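Local coordinates for nuclear inclusion protein A (Tobacco vein mottling virus, PDB 3MMG) that probably cleaves peptide bonds as a cysteine-type protease of the viral 3C-like family, with the two-barrel fold of chymotrypsin relatives, at residues V18-N23 / R31-G36; Y40-Q45 / R80-I85; F100-I105 / F182-V187; V132-T137 / G211-V216. The protein carries 3 engineered substitutions. All blocks are in the same frame, centred on the assembly; numbering follows the deposited sequence. Where two conformers were deposited one is given.

Contact 1: residues V18-N23 / R31-G36; sequences VCLLEN and RLFGIG
Strands 18-23 and 31-36 run antiparallel as the arms of a beta hairpin, their segment axes 4.4 Å apart at closest and 141° between directions. C19 and L21 form the hydrogen-bonded pairs with G34 and L32. L21 N donates to L32 O at 2.8 Å from above the carbonyl plane. L32 N returns to L21 O at 2.9 Å, this time in the plane. V18, F33 and L20 share one face of the sheet. V18 CG1, anti to its backbone N, crosses to F33 CD2 at 3.7 Å. L20 lies alongside the same ring and points the same way. On the other face L21 CD1 reaches G34 CA at 3.8 Å, so the methyl packs directly on the glycine backbone. C19 and L21 also touch I57 and I41 of neighbouring strands. Nearer the hairpin turn, E22 and R31 run side by side. The carboxylate stacks on one face of the guanidinium, with planes 9° apart. E22 OE2 is 3.6 Å from R31 NE, a long salt bridge in which no N-H points at the oxygen. OE2 has a hydrogen bond to S29 OG. The hairpin is thus held by directional backbone bonds, by apolar side chains round F33 on one face and by L21 against the G34 backbone on the other, while the long E22-R31 pair probably adds charge attraction.

Contact 2: residues Y40-Q45 / R80-I85; sequences YIIANQ and RDIIVI
R80 starts its side chain away from 40-45, and its NH1 forms a salt bridge with E181. D81 centres an inverse gamma turn. Its CG is anti to the backbone N (chi1 -172°), and OD2 takes N44 ND2 at 3.1 Å from above the carboxylate plane. ND2 also bonds to H167 O, and OD2 to S168 OG and H46 ND1. The D81-H46 bond is consistent with the Asp-His pair of a chymotrypsin-like catalytic triad, D81 just before strand 83-86 and H46 just after strand 40-43. I82 O lies in the plane of the Q45 amide and takes NE2 at 3.2 Å from above its own carbonyl plane. I82 CG2 lies beside I42 CG2 at 4.0 Å. I83 pairs with A43: I83 N donates to A43 O at 2.8 Å, and I83 O takes A43 N nearly along the C=O axis. V84 CG1 crosses obliquely to Y40 CB at 3.8 Å. I85 N donates to I41 O at 2.8 Å; I85 O accepts I41 N at the edge of the Y40 ring.

Contact 3: residues F100-I105 / F182-V187; sequences FRQPTI and FPEKFV
Three hydrogen bonds grip a water between the segments. It donates to F100 O at 2.9 Å and to P183 O at 2.8 Å, and it accepts from F186 N at 2.9 Å. A second water accepts from V187 N at 3.0 Å and gives a weak bond to F100 O. The two waters therefore link the 100-105 loop to the F186 and V187 N-H groups, where the type II turn from P183 to F186 runs into helix 186-192. Beside them three phenylalanine rings meet. The edge of F100 points at the face of F182, with CD2 over the ring centre; the centroids are 4.8 Å apart and the planes at 64°. The edge of F186 points at one face of F100, toward its rim, with centroids 5.2 Å apart and planes at 63°. F182 in turn sets CD2 over the face of F186, so each ring gives an edge to one neighbour and a face to the other. V187 CG2 touches F100 CD1 at 3.6 Å. Q102 CG lies 3.2 Å from F182 O, a buried oxygen with no hydrogen-bonding partner in the model. The amide of Q102 is held by E181. I42 and I163 also touch F100 and F182. This is a cluster of edge-to-face phenylalanine pairs at the junction between the two beta barrels of a chymotrypsin-like protease.

Contact 4: residues V132-T137 / G211-V216; sequences VHKEDT and GSFTLV
The type II turn from K134 to T137 abuts the 211-216 segment, near the end of the modelled chain, whose short strand 214-215 pairs in parallel with the bound peptide. K134 carries most of the side-chain contact. Its CG is anti to the backbone N, and the chain bends at chi2 (76°), so it runs over one face of the F213 ring. K134 CE stands 3.9 Å from the ring centroid of F213, 20° off the normal, a CH-pi contact. K134 NZ then donates to S212 OG at 3.1 Å. F213 also packs on an apolar side chain of the peptide. Inside the turn, T137 OG1 donates to K134 O at 2.7 Å, and T137 N bonds to the same oxygen. Two waters bridge the backbones. One donates to E135 O and accepts from S212 N. The other donates to D136 O and accepts from G211 N. The turn thus meets the peptide-binding segment mainly through the lysine, two waters and T137 CG2 against the G211 backbone, with no direct backbone hydrogen bond.

Contacts 1 and 2 are buried and belong to one antiparallel sheet. Strands 28-37 and 40-43 are neighbours in it, and L21 packs on A43 between the two contacts. Both rely on backbone ladders, but contact 2 ends in a polar cluster around D81 where contact 1 ends in a loose charge pair. Contact 3 is partly buried and replaces the ladder with aromatic rings and waters. It meets contact 2 through I42, which touches F100 and F182, and it meets contact 1 through I35. Contact 4 is the most exposed of the four, though T137 and F213 are buried, and touches none of the others. Its joining is largely polar and water-mediated, as suits its place near the surface.

Contact 1: residues V18-N23 / R31-G36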
loop_
_atom_site.group_PDB
_atom_site.type_symbol
_atom_site.label_atom_id
_atom_site.label_comp_id
_atom_site.label_asym_id
_atom_site.label_seq_id
_atom_site.Cartn_x
_atom_site.Cartn_y
_atom_site.Cartn_z
ATOM N N VAL A 18 7.766 1.889 -6.075
ATOM C CA VAL A 18 7.624 1.566 -4.673
ATOM C C VAL A 18 8.556 2.451 -3.864
ATOM O O VAL A 18 9.709 2.679 -4.270
ATOM C CB VAL A 18 7.905 0.069 -4.416
ATOM C CG1 VAL A 18 7.990 -0.221 -2.911
ATOM C CG2 VAL A 18 6.812 -0.764 -5.064
ATOM N N CYS A 19 8.043 2.948 -2.734
ATOM C CA CYS A 19 8.779 3.843 -1.820
ATOM C C CYS A 19 8.942 3.195 -0.448
ATOM O O CYS A 19 8.155 2.309 -0.058
ATOM C CB CYS A 19 7.985 5.124 -1.575
ATOM S SG CYS A 19 7.434 6.054 -2.999
ATOM N N LEU A 20 9.931 3.664 0.303
ATOM C CA LEU A 20 9.985 3.359 1.735
ATOM C C LEU A 20 9.414 4.539 2.500
ATOM O O LEU A 20 9.767 5.681 2.233
ATOM C CB LEU A 20 11.402 3.074 2.237
ATOM C CG LEU A 20 12.231 1.949 1.623
ATOM C CD1 LEU A 20 13.630 1.950 2.242
ATOM C CD2 LEU A 20 11.583 0.631 1.847
ATOM N N LEU A 21 8.518 4.258 3.443
ATOM C CA LEU A 21 7.904 5.302 4.251
ATOM C C LEU A 21 8.302 5.123 5.720
ATOM O O LEU A 21 8.153 4.040 6.285
ATOM C CB LEU A 21 6.374 5.273 4.084
ATOM C CG LEU A 21 5.846 5.355 2.649
ATOM C CD1 LEU A 21 4.321 5.215 2.660
ATOM C CD2 LEU A 21 6.261 6.637 1.997
ATOM N N GLU A 22 8.863 6.175 6.317
ATOM C CA GLU A 22 9.237 6.121 7.730
ATOM C C GLU A 22 8.532 7.275 8.405
ATOM O O GLU A 22 8.724 8.433 8.026
ATOM C CB GLU A 22 10.761 6.224 7.931
ATOM C CG GLU A 22 11.151 6.226 9.421
ATOM C CD GLU A 22 12.644 6.356 9.701
ATOM O OE1 GLU A 22 13.446 6.621 8.764
ATOM O OE2 GLU A 22 13.015 6.192 10.893
ATOM N N ASN A 23 7.705 6.958 9.390
ATOM C CA ASN A 23 7.006 7.962 10.168
ATOM C C ASN A 23 7.576 7.895 11.570
ATOM O O ASN A 23 7.244 6.985 12.324
ATOM C CB ASN A 23 5.507 7.667 10.184
ATOM C CG ASN A 23 4.698 8.859 10.615
ATOM O OD1 ASN A 23 5.224 9.978 10.670
ATOM N ND2 ASN A 23 3.413 8.646 10.910
ATOM N N ARG A 31 7.474 1.953 10.007
ATOM C CA ARG A 31 8.193 1.735 8.739
ATOM C C ARG A 31 7.347 0.858 7.823
ATOM O O ARG A 31 7.109 -0.311 8.124
ATOM C CB ARG A 31 9.536 1.069 8.998
ATOM C CG ARG A 31 10.472 1.878 9.870
ATOM C CD ARG A 31 11.585 2.516 9.061
ATOM N NE ARG A 31 12.743 2.724 9.909
ATOM C CZ ARG A 31 13.980 2.970 9.483
ATOM N NH1 ARG A 31 14.264 3.076 8.189
ATOM N NH2 ARG A 31 14.939 3.127 10.374
ATOM N N LEU A 32 6.877 1.446 6.726
ATOM C CA LEU A 32 6.021 0.763 5.753
ATOM C C LEU A 32 6.529 1.029 4.332
ATOM O O LEU A 32 7.550 1.706 4.139
ATOM C CB LEU A 32 4.555 1.241 5.890
ATOM C CG LEU A 32 3.785 1.284 7.216
ATOM C CD1 LEU A 32 2.278 1.278 6.942
ATOM C CD2 LEU A 32 4.116 0.131 8.098
ATOM N N PHE A 33 5.820 0.477 3.350
ATOM C CA PHE A 33 6.061 0.798 1.940
ATOM C C PHE A 33 4.903 1.629 1.415
ATOM O O PHE A 33 3.798 1.628 2.008
ATOM C CB PHE A 33 6.191 -0.491 1.135
ATOM C CG PHE A 33 7.464 -1.247 1.407
ATOM C CD1 PHE A 33 7.548 -2.148 2.464
ATOM C CD2 PHE A 33 8.585 -1.013 0.614
ATOM C CE1 PHE A 33 8.739 -2.841 2.737
ATOM C CE2 PHE A 33 9.777 -1.704 0.870
ATOM C CZ PHE A 33 9.843 -2.626 1.931
ATOM N N GLY A 34 5.152 2.324 0.313
ATOM C CA GLY A 34 4.112 3.040 -0.412
ATOM C C GLY A 34 4.289 2.904 -1.915
ATOM O O GLY A 34 5.274 2.310 -2.394
ATOM N N ILE A 35 3.330 3.448 -2.655
ATOM C CA ILE A 35 3.375 3.482 -4.118
ATOM C C ILE A 35 3.313 4.932 -4.610
ATOM O O ILE A 35 2.370 5.634 -4.299
ATOM C CB ILE A 35 2.169 2.716 -4.724
ATOM C CG1 ILE A 35 2.112 1.287 -4.180
ATOM C CG2 ILE A 35 2.245 2.712 -6.289
ATOM C CD1 ILE A 35 0.809 0.531 -4.503
ATOM N N GLY A 36 4.315 5.379 -5.353
ATOM C CA GLY A 36 4.272 6.714 -5.960
ATOM C C GLY A 36 3.519 6.734 -7.278
ATOM O O GLY A 36 3.599 5.793 -8.083
#

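Contact 2: residues Y40-Q45 / R80-I85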
loop_
_atom_site.group_PDB
_atom_site.type_symbol
_atom_site.label_atom_id
_atom_site.label_comp_id
_atom_site.label_asym_id
_atom_site.label_seq_id
_atom_site.Cartn_x
_atom_site.Cartn_y
_atom_site.Cartn_z
ATOM N N TYR A 40 1.654 12.021 -5.961
ATOM C CA TYR A 40 0.941 11.335 -4.894
ATOM C C TYR A 40 1.711 10.139 -4.365
ATOM O O TYR A 40 2.413 9.452 -5.121
ATOM C CB TYR A 40 -0.435 10.838 -5.385
ATOM C CG TYR A 40 -1.233 11.911 -6.076
ATOM C CD1 TYR A 40 -1.492 11.842 -7.443
ATOM C CD2 TYR A 40 -1.726 12.997 -5.352
ATOM C CE1 TYR A 40 -2.213 12.867 -8.098
ATOM C CE2 TYR A 40 -2.451 14.019 -5.983
ATOM C CZ TYR A 40 -2.694 13.940 -7.346
ATOM O OH TYR A 40 -3.411 14.948 -7.980
ATOM N N ILE A 41 1.555 9.906 -3.068
ATOM C CA ILE A 41 2.004 8.681 -2.407
ATOM C C ILE A 41 0.785 7.943 -1.890
ATOM O O ILE A 41 -0.024 8.518 -1.165
ATOM C CB ILE A 41 2.927 8.996 -1.184
ATOM C CG1 ILE A 41 4.097 9.910 -1.603
ATOM C CG2 ILE A 41 3.456 7.704 -0.527
ATOM C CD1 ILE A 41 4.994 9.317 -2.628
ATOM N N ILE A 42 0.663 6.676 -2.275
ATOM C CA ILE A 42 -0.466 5.838 -1.866
ATOM C C ILE A 42 0.074 4.967 -0.745
ATOM O O ILE A 42 1.136 4.325 -0.893
ATOM C CB ILE A 42 -0.926 4.954 -3.035
ATOM C CG1 ILE A 42 -1.506 5.794 -4.205
ATOM C CG2 ILE A 42 -1.896 3.874 -2.552
ATOM C CD1 ILE A 42 -1.332 5.130 -5.572
ATOM N N ALA A 43 -0.617 4.958 0.390
ATOM C CA ALA A 43 -0.120 4.223 1.545
ATOM C C ALA A 43 -1.280 3.634 2.337
ATOM O O ALA A 43 -2.436 3.895 2.031
ATOM C CB ALA A 43 0.725 5.149 2.438
ATOM N N ASN A 44 -0.962 2.845 3.359
ATOM C CA ASN A 44 -1.997 2.430 4.324
ATOM C C ASN A 44 -2.425 3.617 5.189
ATOM O O ASN A 44 -1.584 4.419 5.583
ATOM C CB ASN A 44 -1.469 1.358 5.269
ATOM C CG ASN A 44 -1.041 0.094 4.550
ATOM O OD1 ASN A 44 0.124 -0.054 4.207
ATOM N ND2 ASN A 44 -1.992 -0.800 4.276
ATOM N N GLN A 45 -3.719 3.723 5.511
ATOM C CA GLN A 45 -4.135 4.689 6.570
ATOM C C GLN A 45 -3.384 4.506 7.881
ATOM O O GLN A 45 -3.051 5.498 8.550
ATOM C CB GLN A 45 -5.642 4.629 6.857
ATOM C CG GLN A 45 -6.468 5.252 5.747
ATOM C CD GLN A 45 -7.939 5.250 6.058
ATOM O OE1 GLN A 45 -8.322 5.090 7.202
ATOM N NE2 GLN A 45 -8.769 5.433 5.042
ATOM N N ARG A 80 -11.663 1.883 4.147
ATOM C CA ARG A 80 -10.592 0.892 3.997
ATOM C C ARG A 80 -9.220 1.466 4.312
ATOM O O ARG A 80 -9.068 2.686 4.405
ATOM C CB ARG A 80 -10.620 0.246 2.621
ATOM C CG ARG A 80 -10.139 1.172 1.512
ATOM C CD ARG A 80 -10.374 0.547 0.136
ATOM N NE ARG A 80 -11.808 0.563 -0.181
ATOM C CZ ARG A 80 -12.383 -0.078 -1.197
ATOM N NH1 ARG A 80 -11.653 -0.817 -2.043
ATOM N NH2 ARG A 80 -13.707 0.026 -1.375
ATOM N N ASP A 81 -8.234 0.581 4.470
ATOM C CA ASP A 81 -6.904 0.971 4.960
ATOM C C ASP A 81 -5.994 1.493 3.847
ATOM O O ASP A 81 -4.863 1.022 3.718
ATOM C CB ASP A 81 -6.258 -0.209 5.692
ATOM C CG ASP A 81 -4.960 0.171 6.392
ATOM O OD1 ASP A 81 -4.804 1.367 6.767
ATOM O OD2 ASP A 81 -4.121 -0.729 6.564
ATOM N N ILE A 82 -6.502 2.443 3.058
ATOM C CA ILE A 82 -5.743 3.161 2.017
ATOM C C ILE A 82 -5.920 4.683 2.145
ATOM O O ILE A 82 -7.021 5.186 2.411
ATOM C CB ILE A 82 -6.145 2.716 0.587
ATOM C CG1 ILE A 82 -6.012 1.181 0.448
ATOM C CG2 ILE A 82 -5.260 3.449 -0.480
ATOM C CD1 ILE A 82 -6.428 0.616 -0.927
ATOM N N ILE A 83 -4.822 5.409 1.950
ATOM C CA ILE A 83 -4.836 6.869 1.967
ATOM C C ILE A 83 -3.943 7.369 0.836
ATOM O O ILE A 83 -2.998 6.688 0.456
ATOM C CB ILE A 83 -4.387 7.440 3.339
ATOM C CG1 ILE A 83 -4.658 8.950 3.399
ATOM C CG2 ILE A 83 -2.916 7.121 3.640
ATOM C CD1 ILE A 83 -4.976 9.417 4.781
ATOM N N VAL A 84 -4.284 8.525 0.280
ATOM C CA VAL A 84 -3.476 9.161 -0.746
ATOM C C VAL A 84 -2.942 10.452 -0.137
ATOM O O VAL A 84 -3.686 11.199 0.483
ATOM C CB VAL A 84 -4.260 9.451 -2.060
ATOM C CG1 VAL A 84 -3.322 9.963 -3.113
ATOM C CG2 VAL A 84 -4.965 8.165 -2.599
ATOM N N ILE A 85 -1.643 10.685 -0.291
ATOM C CA ILE A 85 -0.989 11.871 0.279
ATOM C C ILE A 85 -0.460 12.688 -0.880
ATOM O O ILE A 85 0.217 12.149 -1.760
ATOM C CB ILE A 85 0.212 11.463 1.193
ATOM C CG1 ILE A 85 -0.197 10.396 2.230
ATOM C CG2 ILE A 85 0.812 12.673 1.880
ATOM C CD1 ILE A 85 0.960 9.566 2.677
#

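Contact 3: residues F100-I105 / F182-V187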
loop_
_atom_site.group_PDB
_atom_site.type_symbol
_atom_site.label_atom_id
_atom_site.label_comp_id
_atom_site.label_asym_id
_atom_site.label_seq_id
_atom_site.Cartn_x
_atom_site.Cartn_y
_atom_site.Cartn_z
ATOM N N PHE A 100 -4.414 0.154 -11.694
ATOM C CA PHE A 100 -5.025 -0.345 -10.453
ATOM C C PHE A 100 -6.413 -0.878 -10.770
ATOM O O PHE A 100 -7.169 -0.243 -11.499
ATOM C CB PHE A 100 -5.186 0.759 -9.380
ATOM C CG PHE A 100 -3.890 1.451 -8.992
ATOM C CD1 PHE A 100 -3.349 2.461 -9.801
ATOM C CD2 PHE A 100 -3.217 1.099 -7.824
ATOM C CE1 PHE A 100 -2.143 3.102 -9.460
ATOM C CE2 PHE A 100 -2.011 1.749 -7.459
ATOM C CZ PHE A 100 -1.483 2.753 -8.273
ATOM N N ARG A 101 -6.779 -2.007 -10.177
ATOM C CA ARG A 101 -8.180 -2.450 -10.278
ATOM C C ARG A 101 -8.546 -3.316 -9.096
ATOM O O ARG A 101 -7.706 -3.717 -8.334
ATOM C CB ARG A 101 -8.429 -3.191 -11.579
ATOM C CG ARG A 101 -7.728 -4.503 -11.709
ATOM C CD ARG A 101 -8.201 -5.326 -12.911
ATOM N NE ARG A 101 -7.295 -6.465 -13.093
ATOM C CZ ARG A 101 -7.372 -7.631 -12.433
ATOM N NH1 ARG A 101 -8.333 -7.867 -11.529
ATOM N NH2 ARG A 101 -6.472 -8.571 -12.676
ATOM N N GLN A 102 -9.826 -3.619 -8.965
ATOM C CA GLN A 102 -10.251 -4.515 -7.902
ATOM C C GLN A 102 -9.876 -5.966 -8.281
ATOM O O GLN A 102 -9.964 -6.353 -9.457
ATOM C CB GLN A 102 -11.764 -4.469 -7.772
ATOM C CG GLN A 102 -12.350 -3.191 -7.219
ATOM C CD GLN A 102 -13.842 -3.380 -6.991
ATOM O OE1 GLN A 102 -14.609 -3.483 -7.950
ATOM N NE2 GLN A 102 -14.246 -3.474 -5.735
ATOM N N PRO A 103 -9.563 -6.797 -7.288
ATOM C CA PRO A 103 -9.320 -8.215 -7.563
ATOM C C PRO A 103 -10.609 -8.935 -7.910
ATOM O O PRO A 103 -11.704 -8.468 -7.561
ATOM C CB PRO A 103 -8.812 -8.788 -6.230
ATOM C CG PRO A 103 -8.758 -7.646 -5.247
ATOM C CD PRO A 103 -9.485 -6.472 -5.850
ATOM N N THR A 104 -10.458 -10.081 -8.548
ATOM C CA THR A 104 -11.584 -10.979 -8.784
ATOM C C THR A 104 -11.152 -12.375 -8.398
ATOM O O THR A 104 -9.961 -12.624 -8.169
ATOM C CB THR A 104 -12.049 -11.013 -10.262
ATOM O OG1 THR A 104 -11.186 -11.874 -11.018
ATOM C CG2 THR A 104 -12.066 -9.616 -10.886
ATOM N N ILE A 105 -12.113 -13.292 -8.351
ATOM C CA ILE A 105 -11.790 -14.679 -7.998
ATOM C C ILE A 105 -11.000 -15.416 -9.084
ATOM O O ILE A 105 -10.639 -16.579 -8.898
ATOM C CB ILE A 105 -13.045 -15.500 -7.601
ATOM C CG1 ILE A 105 -14.074 -15.536 -8.734
ATOM C CG2 ILE A 105 -13.633 -14.963 -6.304
ATOM C CD1 ILE A 105 -15.205 -16.587 -8.456
ATOM N N PHE A 182 -7.760 -2.071 -3.844
ATOM C CA PHE A 182 -8.156 -0.811 -4.465
ATOM C C PHE A 182 -9.602 -0.886 -4.904
ATOM O O PHE A 182 -10.077 -1.964 -5.275
ATOM C CB PHE A 182 -7.225 -0.466 -5.642
ATOM C CG PHE A 182 -5.883 -0.026 -5.160
ATOM C CD1 PHE A 182 -4.848 -0.951 -5.022
ATOM C CD2 PHE A 182 -5.702 1.264 -4.686
ATOM C CE1 PHE A 182 -3.626 -0.580 -4.488
ATOM C CE2 PHE A 182 -4.464 1.655 -4.134
ATOM C CZ PHE A 182 -3.433 0.727 -4.027
ATOM N N PRO A 183 -10.306 0.249 -4.854
ATOM C CA PRO A 183 -11.666 0.324 -5.360
ATOM C C PRO A 183 -11.705 0.503 -6.886
ATOM O O PRO A 183 -10.678 0.746 -7.527
ATOM C CB PRO A 183 -12.197 1.585 -4.681
ATOM C CG PRO A 183 -11.000 2.481 -4.628
ATOM C CD PRO A 183 -9.878 1.530 -4.253
ATOM N N GLU A 184 -12.902 0.366 -7.453
ATOM C CA GLU A 184 -13.134 0.613 -8.870
ATOM C C GLU A 184 -12.793 2.065 -9.194
ATOM O O GLU A 184 -13.033 2.946 -8.367
ATOM C CB GLU A 184 -14.611 0.384 -9.186
ATOM C CG GLU A 184 -14.928 0.094 -10.658
ATOM C CD GLU A 184 -16.434 -0.069 -10.921
ATOM O OE1 GLU A 184 -17.237 -0.074 -9.953
ATOM O OE2 GLU A 184 -16.818 -0.180 -12.106
ATOM N N LYS A 185 -12.239 2.290 -10.388
ATOM C CA LYS A 185 -11.946 3.635 -10.921
ATOM C C LYS A 185 -11.091 4.452 -9.951
ATOM O O LYS A 185 -11.321 5.657 -9.738
ATOM C CB LYS A 185 -13.261 4.353 -11.247
ATOM C CG LYS A 185 -14.003 3.675 -12.382
ATOM C CD LYS A 185 -15.331 4.322 -12.677
ATOM C CE LYS A 185 -16.050 3.536 -13.769
ATOM N NZ LYS A 185 -17.517 3.836 -13.774
ATOM N N PHE A 186 -10.101 3.785 -9.359
ATOM C CA PHE A 186 -9.294 4.397 -8.323
ATOM C C PHE A 186 -8.548 5.652 -8.800
ATOM O O PHE A 186 -8.625 6.697 -8.145
ATOM C CB PHE A 186 -8.296 3.373 -7.749
ATOM C CG PHE A 186 -7.311 3.969 -6.789
ATOM C CD1 PHE A 186 -7.740 4.500 -5.575
ATOM C CD2 PHE A 186 -5.942 3.996 -7.096
ATOM C CE1 PHE A 186 -6.817 5.054 -4.681
ATOM C CE2 PHE A 186 -5.027 4.541 -6.208
ATOM C CZ PHE A 186 -5.460 5.071 -5.007
ATOM N N VAL A 187 -7.802 5.528 -9.900
ATOM C CA VAL A 187 -7.024 6.663 -10.459
ATOM C C VAL A 187 -7.934 7.870 -10.782
ATOM O O VAL A 187 -7.694 8.989 -10.314
ATOM C CB VAL A 187 -6.189 6.211 -11.676
ATOM C CG1 VAL A 187 -5.456 7.403 -12.335
ATOM C CG2 VAL A 187 -5.192 5.142 -11.236
HETATM O O HOH W 1 -7.812 3.004 -11.440
HETATM O O HOH W 2 -9.270 1.034 -9.939
#

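Contact 4: residues V132-T137 / G211-V216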
loop_
_atom_site.group_PDB
_atom_site.type_symbol
_atom_site.label_atom_id
_atom_site.label_comp_id
_atom_site.label_asym_id
_atom_site.label_seq_id
_atom_site.Cartn_x
_atom_site.Cartn_y
_atom_site.Cartn_z
ATOM N N VAL A 132 -8.700 -14.828 -1.214
ATOM C CA VAL A 132 -10.082 -15.080 -0.779
ATOM C C VAL A 132 -10.610 -13.819 -0.109
ATOM O O VAL A 132 -10.003 -13.342 0.852
ATOM C CB VAL A 132 -10.171 -16.265 0.227
ATOM C CG1 VAL A 132 -11.645 -16.468 0.696
ATOM C CG2 VAL A 132 -9.602 -17.553 -0.347
ATOM N N HIS A 133 -11.744 -13.321 -0.606
ATOM C CA HIS A 133 -12.327 -12.090 -0.103
ATOM C C HIS A 133 -12.922 -12.287 1.286
ATOM O O HIS A 133 -13.578 -13.312 1.554
ATOM C CB HIS A 133 -13.405 -11.608 -1.080
ATOM C CG HIS A 133 -14.114 -10.377 -0.630
ATOM N ND1 HIS A 133 -13.473 -9.170 -0.446
ATOM C CD2 HIS A 133 -15.415 -10.171 -0.296
ATOM C CE1 HIS A 133 -14.357 -8.267 -0.038
ATOM N NE2 HIS A 133 -15.541 -8.846 0.047
ATOM N N LYS A 134 -12.681 -11.308 2.160
ATOM C CA LYS A 134 -13.296 -11.258 3.486
ATOM C C LYS A 134 -14.606 -10.461 3.403
ATOM O O LYS A 134 -14.621 -9.247 3.144
ATOM C CB LYS A 134 -12.322 -10.681 4.507
ATOM C CG LYS A 134 -12.869 -10.636 5.940
ATOM C CD LYS A 134 -12.842 -12.018 6.571
ATOM C CE LYS A 134 -13.272 -11.949 8.033
ATOM N NZ LYS A 134 -13.354 -13.310 8.634
ATOM N N GLU A 135 -15.718 -11.172 3.595
ATOM C CA GLU A 135 -17.040 -10.576 3.446
ATOM C C GLU A 135 -17.215 -9.295 4.271
ATOM O O GLU A 135 -16.752 -9.208 5.410
ATOM C CB GLU A 135 -18.128 -11.613 3.776
ATOM C CG GLU A 135 -19.502 -11.214 3.258
ATOM C CD GLU A 135 -20.630 -12.113 3.780
ATOM O OE1 GLU A 135 -20.408 -12.851 4.788
ATOM O OE2 GLU A 135 -21.740 -12.045 3.184
ATOM N N ASP A 136 -17.858 -8.309 3.651
ATOM C CA ASP A 136 -18.235 -7.025 4.248
ATOM C C ASP A 136 -17.029 -6.156 4.569
ATOM O O ASP A 136 -17.103 -5.234 5.402
ATOM C CB ASP A 136 -19.136 -7.227 5.476
ATOM C CG ASP A 136 -20.453 -7.910 5.117
ATOM O OD1 ASP A 136 -21.009 -7.618 4.032
ATOM O OD2 ASP A 136 -20.914 -8.748 5.910
ATOM N N THR A 137 -15.910 -6.461 3.912
ATOM C CA THR A 137 -14.714 -5.650 4.055
ATOM C C THR A 137 -14.040 -5.429 2.709
ATOM O O THR A 137 -14.453 -5.980 1.676
ATOM C CB THR A 137 -13.654 -6.295 5.004
ATOM O OG1 THR A 137 -12.992 -7.374 4.327
ATOM C CG2 THR A 137 -14.266 -6.812 6.323
ATOM N N GLY A 211 -15.904 -6.107 9.234
ATOM C CA GLY A 211 -16.674 -7.349 9.143
ATOM C C GLY A 211 -16.545 -8.080 10.468
ATOM O O GLY A 211 -16.762 -7.485 11.533
ATOM N N SER A 212 -16.151 -9.349 10.414
ATOM C CA SER A 212 -16.025 -10.152 11.628
ATOM C C SER A 212 -14.648 -10.093 12.286
ATOM O O SER A 212 -14.401 -10.809 13.262
ATOM C CB SER A 212 -16.445 -11.608 11.359
ATOM O OG SER A 212 -15.448 -12.299 10.620
ATOM N N PHE A 213 -13.744 -9.252 11.776
ATOM C CA PHE A 213 -12.439 -9.066 12.433
ATOM C C PHE A 213 -12.567 -8.236 13.715
ATOM O O PHE A 213 -13.380 -7.324 13.777
ATOM C CB PHE A 213 -11.496 -8.256 11.546
ATOM C CG PHE A 213 -10.941 -8.996 10.372
ATOM C CD1 PHE A 213 -10.789 -8.333 9.154
ATOM C CD2 PHE A 213 -10.541 -10.327 10.478
ATOM C CE1 PHE A 213 -10.257 -8.997 8.046
ATOM C CE2 PHE A 213 -10.008 -11.004 9.384
ATOM C CZ PHE A 213 -9.862 -10.331 8.162
ATOM N N THR A 214 -11.730 -8.538 14.699
ATOM C CA THR A 214 -11.478 -7.650 15.837
ATOM C C THR A 214 -10.045 -7.121 15.708
ATOM O O THR A 214 -9.094 -7.884 15.800
ATOM C CB THR A 214 -11.588 -8.413 17.181
ATOM O OG1 THR A 214 -12.856 -9.074 17.262
ATOM C CG2 THR A 214 -11.437 -7.462 18.356
ATOM N N LEU A 215 -9.898 -5.820 15.478
ATOM C CA LEU A 215 -8.570 -5.201 15.411
ATOM C C LEU A 215 -7.961 -5.004 16.793
ATOM O O LEU A 215 -8.576 -4.382 17.670
ATOM C CB LEU A 215 -8.623 -3.846 14.697
ATOM C CG LEU A 215 -7.282 -3.084 14.661
ATOM C CD1 LEU A 215 -6.264 -3.771 13.747
ATOM C CD2 LEU A 215 -7.502 -1.651 14.250
ATOM N N VAL A 216 -6.750 -5.520 16.968
ATOM C CA VAL A 216 -5.997 -5.333 18.212
ATOM C C VAL A 216 -4.911 -4.281 17.985
ATOM O O VAL A 216 -3.929 -4.514 17.266
ATOM C CB VAL A 216 -5.425 -6.671 18.722
ATOM C CG1 VAL A 216 -4.745 -6.499 20.083
ATOM C CG2 VAL A 216 -6.553 -7.724 18.804
HETATM O O HOH W 3 -16.403 -10.611 7.680
HETATM O O HOH W 4 -17.922 -4.464 7.886
#